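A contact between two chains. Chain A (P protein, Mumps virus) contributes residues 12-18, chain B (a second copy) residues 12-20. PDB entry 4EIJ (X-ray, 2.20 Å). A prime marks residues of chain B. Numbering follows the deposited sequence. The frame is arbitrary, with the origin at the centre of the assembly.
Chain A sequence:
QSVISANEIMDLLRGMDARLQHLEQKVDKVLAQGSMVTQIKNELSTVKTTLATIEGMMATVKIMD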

# COMPACT_ATOMS: atom_id res chain seq x y z
N LEU A 12 -29.21 14.01 2.35
CA LEU A 12 -28.13 13.55 1.47
C LEU A 12 -26.78 13.72 2.16
O LEU A 12 -25.94 12.82 2.12
CB LEU A 12 -28.16 14.31 0.13
CG LEU A 12 -29.40 14.08 -0.74
CD1 LEU A 12 -29.52 15.14 -1.82
CD2 LEU A 12 -29.41 12.67 -1.36
N LEU A 13 -26.59 14.85 2.83
CA LEU A 13 -25.34 15.05 3.56
C LEU A 13 -25.19 14.02 4.68
O LEU A 13 -24.09 13.53 4.91
CB LEU A 13 -25.24 16.47 4.11
CG LEU A 13 -25.21 17.55 3.03
CD1 LEU A 13 -25.33 18.92 3.69
CD2 LEU A 13 -23.92 17.46 2.19
N ARG A 14 -26.28 13.70 5.36
CA ARG A 14 -26.21 12.71 6.43
C ARG A 14 -25.80 11.34 5.86
O ARG A 14 -25.03 10.61 6.48
CB ARG A 14 -27.51 12.63 7.23
CG ARG A 14 -27.40 11.73 8.46
CD ARG A 14 -28.70 11.65 9.26
NE ARG A 14 -29.00 12.92 9.89
CZ ARG A 14 -29.91 13.79 9.45
NH1 ARG A 14 -30.63 13.52 8.35
NH2 ARG A 14 -30.09 14.92 10.10
N GLY A 15 -26.32 11.01 4.68
CA GLY A 15 -25.92 9.82 3.96
C GLY A 15 -24.43 9.80 3.62
O GLY A 15 -23.76 8.80 3.84
N MET A 16 -23.94 10.91 3.07
CA MET A 16 -22.52 11.06 2.74
C MET A 16 -21.66 10.90 3.98
O MET A 16 -20.63 10.24 3.95
CB MET A 16 -22.25 12.43 2.12
CG MET A 16 -22.90 12.68 0.77
SD MET A 16 -22.34 11.56 -0.53
CE MET A 16 -23.51 10.20 -0.39
N ASP A 17 -22.10 11.50 5.08
CA ASP A 17 -21.35 11.45 6.32
C ASP A 17 -21.22 10.00 6.83
O ASP A 17 -20.17 9.59 7.33
CB ASP A 17 -22.00 12.35 7.37
CG ASP A 17 -21.22 12.41 8.66
OD1 ASP A 17 -20.11 12.99 8.66
OD2 ASP A 17 -21.72 11.88 9.67
N ALA A 18 -22.29 9.22 6.67
CA ALA A 18 -22.26 7.81 7.02
C ALA A 18 -21.29 7.02 6.15
O ALA A 18 -20.62 6.10 6.62
CB ALA A 18 -23.65 7.20 6.94
N LEU B 12 -23.63 19.89 9.57
CA LEU B 12 -23.33 18.65 8.86
C LEU B 12 -22.06 18.83 8.04
O LEU B 12 -21.18 17.97 8.07
CB LEU B 12 -24.49 18.23 7.95
CG LEU B 12 -25.68 17.71 8.76
CD1 LEU B 12 -26.93 17.59 7.92
CD2 LEU B 12 -25.32 16.39 9.39
N LEU B 13 -21.98 19.95 7.32
CA LEU B 13 -20.82 20.22 6.48
C LEU B 13 -19.53 20.24 7.30
O LEU B 13 -18.54 19.62 6.91
CB LEU B 13 -21.01 21.51 5.69
CG LEU B 13 -22.13 21.43 4.64
CD1 LEU B 13 -22.56 22.83 4.10
CD2 LEU B 13 -21.72 20.50 3.50
N ARG B 14 -19.54 20.92 8.44
CA ARG B 14 -18.34 21.01 9.27
C ARG B 14 -17.95 19.65 9.85
O ARG B 14 -16.76 19.37 10.01
CB ARG B 14 -18.50 22.04 10.39
CG ARG B 14 -18.73 23.46 9.92
CD ARG B 14 -18.48 24.44 11.05
NE ARG B 14 -19.07 25.75 10.81
CZ ARG B 14 -20.29 26.11 11.22
NH1 ARG B 14 -21.04 25.25 11.89
NH2 ARG B 14 -20.74 27.32 10.96
N GLY B 15 -18.94 18.83 10.17
CA GLY B 15 -18.66 17.49 10.67
C GLY B 15 -17.99 16.67 9.58
O GLY B 15 -17.08 15.89 9.82
N MET B 16 -18.45 16.88 8.35
CA MET B 16 -17.84 16.21 7.21
C MET B 16 -16.44 16.73 6.92
O MET B 16 -15.59 15.95 6.50
CB MET B 16 -18.73 16.30 5.98
CG MET B 16 -20.08 15.62 6.19
SD MET B 16 -21.21 15.93 4.83
CE MET B 16 -20.35 15.08 3.51
N ASP B 17 -16.20 18.02 7.14
CA ASP B 17 -14.84 18.56 6.99
C ASP B 17 -13.90 17.84 7.95
O ASP B 17 -12.77 17.50 7.61
CB ASP B 17 -14.76 20.06 7.32
CG ASP B 17 -15.48 20.94 6.31
OD1 ASP B 17 -15.75 20.47 5.18
OD2 ASP B 17 -15.75 22.12 6.65
N ALA B 18 -14.37 17.64 9.17
CA ALA B 18 -13.54 17.02 10.18
C ALA B 18 -13.24 15.57 9.79
O ALA B 18 -12.10 15.14 9.87
CB ALA B 18 -14.18 17.12 11.56
N ARG B 19 -14.27 14.85 9.32
CA ARG B 19 -14.05 13.49 8.83
C ARG B 19 -13.02 13.45 7.71
O ARG B 19 -12.14 12.59 7.71
CB ARG B 19 -15.36 12.87 8.33
CG ARG B 19 -16.28 12.39 9.43
CD ARG B 19 -17.28 11.38 8.91
NE ARG B 19 -18.20 10.96 9.96
CZ ARG B 19 -17.87 10.17 10.97
NH1 ARG B 19 -16.63 9.71 11.08
NH2 ARG B 19 -18.77 9.84 11.88
N LEU B 20 -13.13 14.38 6.76
CA LEU B 20 -12.20 14.45 5.64
C LEU B 20 -10.77 14.66 6.11
O LEU B 20 -9.84 14.08 5.56
CB LEU B 20 -12.60 15.54 4.65
CG LEU B 20 -13.43 15.07 3.46
CD1 LEU B 20 -12.63 14.09 2.64
CD2 LEU B 20 -14.72 14.43 3.91
O HOH W 1 -20.59 12.03 11.87

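Two helices run in nearly the same direction, 17° apart with axes 10.0 Å at closest approach. Leu13 is the apolar bump that chain A turns toward its partner. Its CA-to-CB bond points toward the partner, and its side chain lies among Leu12′, Leu13′ and Met16′: Leu13 CB sits 4.3 Å from Leu12′ CB, Leu13 CD1 reaches 3.9 Å from Leu13′ CD2, and Leu13 CD2 lies 4.1 Å from Met16′ SD. A branched leucine is broad enough to fill the space between these three residues.

Met16′ supplies the answering bump. Its CB leaves sideways, but the flexible, unbranched chain brings its end nearer, placing Met16′ CE 3.5 Å from Met16 CB and Met16′ SD 3.7 Å from Leu13 O. Thus it packs against backbone as well as side chain, one turn on from Leu12′. Leu13, Leu13′, Met16 and Met16′ are all buried.

Beside this apolar packing, partly exposed Asp17 and Arg19′ pair opposite charges across the contact. Asp17 OD1 lies 3.6 Å from Met16′ CG and forms a salt bridge with Arg19′ NE at 3.1 Å; the hydrogen bond from Arg19′ NE is weak, with an angle of 131°. Water 1 extends the link, donating to Asp17 OD2 (2.5 Å) and accepting from Arg19′ NH2 (2.8 Å). Together the stretches bury 430 Å².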